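Local coordinates for protein putative enoyl-CoA hydratase/isomerase (Bordetella parapertussis, PDB 3ISA) that probably acts on acyl-CoA thioesters as a hydratase or isomerase of the crotonase superfamily, its exact substrate and reaction being unestablished, at residues D115-C120 / A129-P134; A156-I159 / A163-F166; E170-R173 / R178-A181. All coordinates share one frame; numbering follows the deposited sequence. Where two conformers were deposited one is given.

Contact 1 (D115-C120 / A129-P134); sequences DLFAAC and AGFRMP
The Phe117 ring takes Phe131 over one face: CE1 of Phe131 rests above it, offset toward the rim, 3.8 Å from CE2 of Phe117. The two planes make an angle of 35° and the centroids are 5.3 Å apart, an oblique pairing in the buried middle of the crotonase fold, where helix 112-119 packs on strand 130-132 of the small three-stranded sheet. With CG anti to the backbone N (chi1 -173°), Phe117 drops from the helix toward the strand, and its ring also touches Ala103 and Ala105 of strand 100-105 in the larger sheet. Phe117 therefore touches residues of both sheets. The Phe131 ring has further aromatic neighbours, meeting Phe166 and, edge-to-face, Phe176.

Two residues earlier on the helix the character of the contact changes. Asp115 and Met133 are both buried, and no hydrogen bond joins the two segments here. The CB of Met133 points toward the helix, and CG lies anti to the carbonyl carbon (chi1 -72°). The carboxylate of Asp115, whose own CB does not head for segment 129-134, swings its end closer, so that OD1 lies 3.4 Å from the thioether SD of Met133 and 4.0 Å from its CG.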
loop_
_atom_site.group_PDB
_atom_site.type_symbol
_atom_site.label_atom_id
_atom_site.label_comp_id
_atom_site.label_asym_id
_atom_site.label_seq_id
_atom_site.Cartn_x
_atom_site.Cartn_y
_atom_site.Cartn_z
ATOM N N ASP D 115 -1.848 16.240 21.719
ATOM C CA ASP D 115 -2.311 15.376 20.623
ATOM C C ASP D 115 -3.797 15.620 20.251
ATOM O O ASP D 115 -4.185 15.565 19.069
ATOM C CB ASP D 115 -2.096 13.912 20.996
ATOM C CG ASP D 115 -0.622 13.565 21.187
ATOM O OD1 ASP D 115 0.212 13.933 20.320
ATOM O OD2 ASP D 115 -0.299 12.938 22.213
ATOM N N LEU D 116 -4.610 15.898 21.263
ATOM C CA LEU D 116 -6.017 16.201 21.036
ATOM C C LEU D 116 -6.146 17.477 20.208
ATOM O O LEU D 116 -6.915 17.528 19.243
ATOM C CB LEU D 116 -6.763 16.299 22.366
ATOM C CG LEU D 116 -8.245 16.714 22.269
ATOM C CD1 LEU D 116 -9.045 15.751 21.367
ATOM C CD2 LEU D 116 -8.808 16.778 23.690
ATOM N N PHE D 117 -5.368 18.486 20.595
ATOM C CA PHE D 117 -5.220 19.719 19.849
ATOM C C PHE D 117 -4.794 19.442 18.388
ATOM O O PHE D 117 -5.436 19.939 17.448
ATOM C CB PHE D 117 -4.187 20.596 20.583
ATOM C CG PHE D 117 -4.039 21.971 20.015
ATOM C CD1 PHE D 117 -4.982 22.954 20.304
ATOM C CD2 PHE D 117 -2.932 22.301 19.225
ATOM C CE1 PHE D 117 -4.863 24.238 19.774
ATOM C CE2 PHE D 117 -2.791 23.586 18.707
ATOM C CZ PHE D 117 -3.763 24.564 18.992
ATOM N N ALA D 118 -3.752 18.614 18.213
ATOM C CA ALA D 118 -3.218 18.230 16.884
ATOM C C ALA D 118 -4.244 17.537 15.985
ATOM O O ALA D 118 -4.233 17.734 14.767
ATOM C CB ALA D 118 -1.964 17.338 17.038
ATOM N N ALA D 119 -5.126 16.731 16.597
ATOM C CA ALA D 119 -6.167 15.977 15.884
ATOM C C ALA D 119 -7.208 16.895 15.225
ATOM O O ALA D 119 -7.920 16.482 14.314
ATOM C CB ALA D 119 -6.854 14.988 16.844
ATOM N N CYS D 120 -7.297 18.135 15.704
ATOM C CA CYS D 120 -8.243 19.108 15.158
ATOM C C CYS D 120 -7.669 19.824 13.947
ATOM O O CYS D 120 -6.473 20.076 13.912
ATOM C CB CYS D 120 -8.623 20.129 16.221
ATOM S SG CYS D 120 -9.550 19.377 17.563
ATOM N N ALA D 129 0.801 30.673 24.893
ATOM C CA ALA D 129 0.606 29.213 25.034
ATOM C C ALA D 129 1.889 28.412 24.792
ATOM O O ALA D 129 2.781 28.846 24.055
ATOM C CB ALA D 129 -0.508 28.729 24.097
ATOM N N GLY D 130 1.968 27.240 25.411
ATOM C CA GLY D 130 3.136 26.375 25.299
ATOM C C GLY D 130 2.705 24.926 25.150
ATOM O O GLY D 130 1.602 24.542 25.576
ATOM N N PHE D 131 3.564 24.124 24.525
ATOM C CA PHE D 131 3.230 22.749 24.190
ATOM C C PHE D 131 4.445 21.877 24.445
ATOM O O PHE D 131 5.570 22.271 24.133
ATOM C CB PHE D 131 2.857 22.603 22.695
ATOM C CG PHE D 131 1.782 23.548 22.209
ATOM C CD1 PHE D 131 0.428 23.189 22.271
ATOM C CD2 PHE D 131 2.123 24.792 21.652
ATOM C CE1 PHE D 131 -0.569 24.063 21.794
ATOM C CE2 PHE D 131 1.142 25.668 21.190
ATOM C CZ PHE D 131 -0.211 25.311 21.262
ATOM N N ARG D 132 4.218 20.682 24.973
ATOM C CA ARG D 132 5.267 19.667 25.075
ATOM C C ARG D 132 4.670 18.263 24.972
ATOM O O ARG D 132 3.655 17.977 25.605
ATOM C CB ARG D 132 6.008 19.822 26.410
ATOM C CG ARG D 132 7.315 19.034 26.486
ATOM C CD ARG D 132 7.999 19.112 27.867
ATOM N NE ARG D 132 9.266 18.384 27.854
ATOM C CZ ARG D 132 9.787 17.703 28.877
ATOM N NH1 ARG D 132 9.156 17.614 30.044
ATOM N NH2 ARG D 132 10.952 17.084 28.723
ATOM N N MET D 133 5.286 17.386 24.175
ATOM C CA MET D 133 4.900 15.970 24.130
ATOM C C MET D 133 6.112 15.153 24.581
ATOM O O MET D 133 6.969 14.818 23.753
ATOM C CB MET D 133 4.460 15.545 22.712
ATOM C CG MET D 133 3.074 16.086 22.211
ATOM S SD MET D 133 2.858 16.055 20.405
ATOM C CE MET D 133 3.829 17.496 19.971
ATOM N N PRO D 134 6.222 14.877 25.898
ATOM C CA PRO D 134 7.401 14.239 26.501
ATOM C C PRO D 134 7.351 12.715 26.651
ATOM O O PRO D 134 8.286 12.140 27.200
ATOM C CB PRO D 134 7.450 14.879 27.891
ATOM C CG PRO D 134 6.004 15.109 28.228
ATOM C CD PRO D 134 5.223 15.226 26.927
#

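Contact 2 (A156-I159 / A163-F166); sequences ALSI and ARAF
Ile159 fits between two flat groups, and this is where the contact is tight. Its CG1 sits over one face of the Arg164 guanidinium, 3.4 Å from NH2. The other branch, CG2, is anti to the backbone N and meets the Phe166 ring, 3.7 Å from CD2, while CD1 lies higher over a face of that ring, toward its rim. Ile159 crosses both neighbours at about a right angle. It also touches Phe147 of helix 144-151 and Ile174, and the Phe166 ring also meets Phe176.

The backbone between these side chains forms a Schellman motif that ends helix 153-161. Ala163, at positive phi (42°), is its C-prime residue, and Arg164 N returns to Ile159 O at 3.1 Å, with an N-H...O angle of 165°. This turn brings the chain round from the helix into strand 165-167.

On the looser side Ser158 and Arg164 are both partly exposed, and polar bonds take over from apolar packing. The Arg164 chain runs extended from CG to NE back past the helix end. In one of the two conformers of Ser158, Arg164 NH2 gives Ser158 OG a nearly straight hydrogen bond of 3.0 Å, the oxygen lying at the guanidinium edge and in its plane. With the salt bridge of NH2 to Glu170, two partners would then restrain the group's rotation. NH1 adds a weak bond to Ala165 O. Arg178 of a second subunit packs against Ser158 here.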
loop_
_atom_site.group_PDB
_atom_site.type_symbol
_atom_site.label_atom_id
_atom_site.label_comp_id
_atom_site.label_asym_id
_atom_site.label_seq_id
_atom_site.Cartn_x
_atom_site.Cartn_y
_atom_site.Cartn_z
ATOM N N ALA D 156 9.356 17.152 13.384
ATOM C CA ALA D 156 8.836 16.159 14.335
ATOM C C ALA D 156 9.973 15.453 15.083
ATOM O O ALA D 156 9.903 15.278 16.300
ATOM C CB ALA D 156 7.925 15.157 13.635
ATOM N N LEU D 157 11.034 15.087 14.360
ATOM C CA LEU D 157 12.208 14.465 14.983
ATOM C C LEU D 157 12.870 15.436 15.970
ATOM O O LEU D 157 13.175 15.051 17.098
ATOM C CB LEU D 157 13.222 14.012 13.924
ATOM C CG LEU D 157 14.523 13.391 14.444
ATOM C CD1 LEU D 157 14.244 12.125 15.254
ATOM C CD2 LEU D 157 15.446 13.084 13.277
ATOM N N SER D 158 13.034 16.688 15.548
ATOM C CA SER D 158 13.603 17.734 16.406
ATOM C C SER D 158 12.835 17.847 17.723
ATOM O O SER D 158 13.422 17.806 18.812
ATOM C CB SER D 158 13.594 19.080 15.681
ATOM O OG SER D 158 14.132 20.111 16.496
ATOM N N ILE D 159 11.513 17.959 17.625
ATOM C CA ILE D 159 10.690 18.156 18.812
ATOM C C ILE D 159 10.463 16.885 19.633
ATOM O O ILE D 159 10.650 16.889 20.853
ATOM C CB ILE D 159 9.360 18.871 18.456
ATOM C CG1 ILE D 159 9.669 20.282 17.934
ATOM C CG2 ILE D 159 8.399 18.890 19.652
ATOM C CD1 ILE D 159 8.531 20.897 17.113
ATOM N N ALA D 163 12.094 15.270 23.196
ATOM C CA ALA D 163 10.878 15.437 24.004
ATOM C C ALA D 163 10.785 16.821 24.616
ATOM O O ALA D 163 10.580 16.950 25.816
ATOM C CB ALA D 163 10.812 14.361 25.087
ATOM N N ARG D 164 10.961 17.844 23.782
ATOM C CA ARG D 164 11.138 19.218 24.241
ATOM C C ARG D 164 9.894 20.098 24.087
ATOM O O ARG D 164 9.034 19.837 23.246
ATOM C CB ARG D 164 12.331 19.876 23.520
ATOM C CG ARG D 164 12.195 20.004 22.001
ATOM C CD ARG D 164 13.240 20.965 21.466
ATOM N NE ARG D 164 13.202 21.125 20.011
ATOM C CZ ARG D 164 12.503 22.056 19.359
ATOM N NH1 ARG D 164 11.732 22.923 20.012
ATOM N NH2 ARG D 164 12.568 22.110 18.037
ATOM N N ALA D 165 9.823 21.154 24.893
ATOM C CA ALA D 165 8.757 22.131 24.770
ATOM C C ALA D 165 8.921 23.028 23.535
ATOM O O ALA D 165 10.035 23.210 23.038
ATOM C CB ALA D 165 8.658 22.966 26.034
ATOM N N PHE D 166 7.800 23.555 23.035
ATOM C CA PHE D 166 7.781 24.632 22.038
ATOM C C PHE D 166 6.653 25.629 22.296
ATOM O O PHE D 166 5.575 25.262 22.781
ATOM C CB PHE D 166 7.755 24.108 20.590
ATOM C CG PHE D 166 6.555 23.246 20.247
ATOM C CD1 PHE D 166 5.500 23.765 19.487
ATOM C CD2 PHE D 166 6.505 21.908 20.634
ATOM C CE1 PHE D 166 4.395 22.972 19.148
ATOM C CE2 PHE D 166 5.403 21.106 20.305
ATOM C CZ PHE D 166 4.353 21.643 19.553
#

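Contact 3 (E170-R173 / R178-A181); sequences EARR and RDCA
Helix 168-173 and the short, weakly bonded strand 179-180, the outermost strand, within this chain, of the larger sheet of the crotonase fold, meet here at the protein surface through the side chain of Arg172. Their chains come nearest at Arg172 and Asp179, whose CA atoms are 6.0 Å apart. Arg172 leaves the helix with CG anti to the backbone N (chi1 -153°), then bends at chi2 and chi3, which brings its guanidinium alongside the strand.

Two neighbours meet that flat group from different directions. At the edge, in its plane, Asp179 OD1 stands 3.6 Å from Arg172 NE, a long salt bridge rather than a hydrogen bond. The two side chains run side by side and point the same way, yet guanidinium and carboxylate planes are 86° apart, so the pair is not the flat two-bond kind. Arg172 NH2 has a second, weak ion pair with Asp169.

Over one face, offset toward the rim, lies the sulfur of Cys180, with SG 3.7 Å from Arg172 NH1. The CB of Arg178 points away from the helix; its NE bonds to Tyr124 OH and its guanidinium makes a cation-pi contact with Trp122. Asp179 OD1 also accepts the N-H of Cys180 at 2.8 Å, a bent bond (131°) through its anti lone pair.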
loop_
_atom_site.group_PDB
_atom_site.type_symbol
_atom_site.label_atom_id
_atom_site.label_comp_id
_atom_site.label_asym_id
_atom_site.label_seq_id
_atom_site.Cartn_x
_atom_site.Cartn_y
_atom_site.Cartn_z
ATOM N N GLU D 170 6.993 29.370 17.735
ATOM C CA GLU D 170 7.489 28.164 17.069
ATOM C C GLU D 170 6.353 27.347 16.477
ATOM O O GLU D 170 6.444 26.927 15.321
ATOM C CB GLU D 170 8.350 27.280 17.981
ATOM C CG GLU D 170 8.950 26.103 17.192
ATOM C CD GLU D 170 9.937 25.223 17.953
ATOM O OE1 GLU D 170 10.307 25.545 19.107
ATOM O OE2 GLU D 170 10.345 24.189 17.368
ATOM N N ALA D 171 5.283 27.144 17.257
ATOM C CA ALA D 171 4.087 26.433 16.763
ATOM C C ALA D 171 3.531 27.049 15.470
ATOM O O ALA D 171 3.187 26.325 14.530
ATOM C CB ALA D 171 3.018 26.380 17.849
ATOM N N ARG D 172 3.499 28.383 15.407
ATOM C CA ARG D 172 3.076 29.092 14.198
ATOM C C ARG D 172 4.023 28.885 13.006
ATOM O O ARG D 172 3.558 28.568 11.903
ATOM C CB ARG D 172 2.835 30.592 14.468
ATOM C CG ARG D 172 1.813 31.215 13.510
ATOM C CD ARG D 172 2.166 32.648 13.098
ATOM N NE ARG D 172 1.720 33.645 14.068
ATOM C CZ ARG D 172 2.499 34.224 14.981
ATOM N NH1 ARG D 172 1.986 35.121 15.814
ATOM N NH2 ARG D 172 3.788 33.918 15.068
ATOM N N ARG D 173 5.330 29.048 13.252
ATOM C CA ARG D 173 6.348 28.862 12.221
ATOM C C ARG D 173 6.283 27.489 11.550
ATOM O O ARG D 173 6.313 27.406 10.320
ATOM C CB ARG D 173 7.740 29.122 12.798
ATOM C CG ARG D 173 8.196 30.577 12.675
ATOM C CD ARG D 173 9.020 31.043 13.876
ATOM N NE ARG D 173 9.895 30.006 14.424
ATOM C CZ ARG D 173 10.303 29.966 15.691
ATOM N NH1 ARG D 173 11.085 28.982 16.110
ATOM N NH2 ARG D 173 9.913 30.903 16.549
ATOM N N ARG D 178 -2.665 27.683 13.054
ATOM C CA ARG D 178 -3.037 28.573 11.948
ATOM C C ARG D 178 -2.532 29.965 12.246
ATOM O O ARG D 178 -1.965 30.638 11.385
ATOM C CB ARG D 178 -4.554 28.653 11.805
ATOM C CG ARG D 178 -5.132 27.688 10.831
ATOM C CD ARG D 178 -6.639 27.566 11.014
ATOM N NE ARG D 178 -7.403 28.475 10.155
ATOM C CZ ARG D 178 -7.793 28.192 8.911
ATOM N NH1 ARG D 178 -8.494 29.080 8.213
ATOM N NH2 ARG D 178 -7.480 27.025 8.362
ATOM N N ASP D 179 -2.749 30.378 13.488
ATOM C CA ASP D 179 -2.361 31.687 13.952
ATOM C C ASP D 179 -2.465 31.727 15.455
ATOM O O ASP D 179 -3.035 30.825 16.087
ATOM C CB ASP D 179 -3.253 32.777 13.341
ATOM C CG ASP D 179 -2.466 34.029 12.978
ATOM O OD1 ASP D 179 -1.761 34.581 13.858
ATOM O OD2 ASP D 179 -2.544 34.447 11.803
ATOM N N CYS D 180 -1.890 32.781 16.020
ATOM C CA CYS D 180 -2.063 33.099 17.410
ATOM C C CYS D 180 -3.236 34.051 17.536
ATOM O O CYS D 180 -3.459 34.889 16.661
ATOM C CB CYS D 180 -0.784 33.700 17.973
ATOM S SG CYS D 180 0.543 32.488 17.945
ATOM N N ALA D 181 -4.006 33.894 18.606
ATOM C CA ALA D 181 -5.197 34.704 18.811
ATOM C C ALA D 181 -5.537 34.751 20.286
ATOM O O ALA D 181 -5.618 33.711 20.951
ATOM C CB ALA D 181 -6.376 34.153 18.012
#

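The three contacts follow one another along the chain and touch pairwise. Contacts 1 and 2, with centres about 11 Å apart, reach the same small sheet, where strands 130-132 and 165-167 are neighbours: Phe131 O and Phe166 N are 2.8 Å apart, as are Arg132 NE and Ala163 O. Helix 168-173 follows strand 165-167 directly, and the salt bridge of Arg164 NH2 to Glu170 OE2, 3.1 Å, joins contact 2 to contact 3 (centres about 16 Å apart). Ala171 CB touches both Phe166 CE1 and Phe131 CE2 at 3.9 Å, so contact 3 also borders contact 1, about 13 Å between centres. From the chain centre, contacts 1, 2 and 3 lie about 6, 16 and 17 Å.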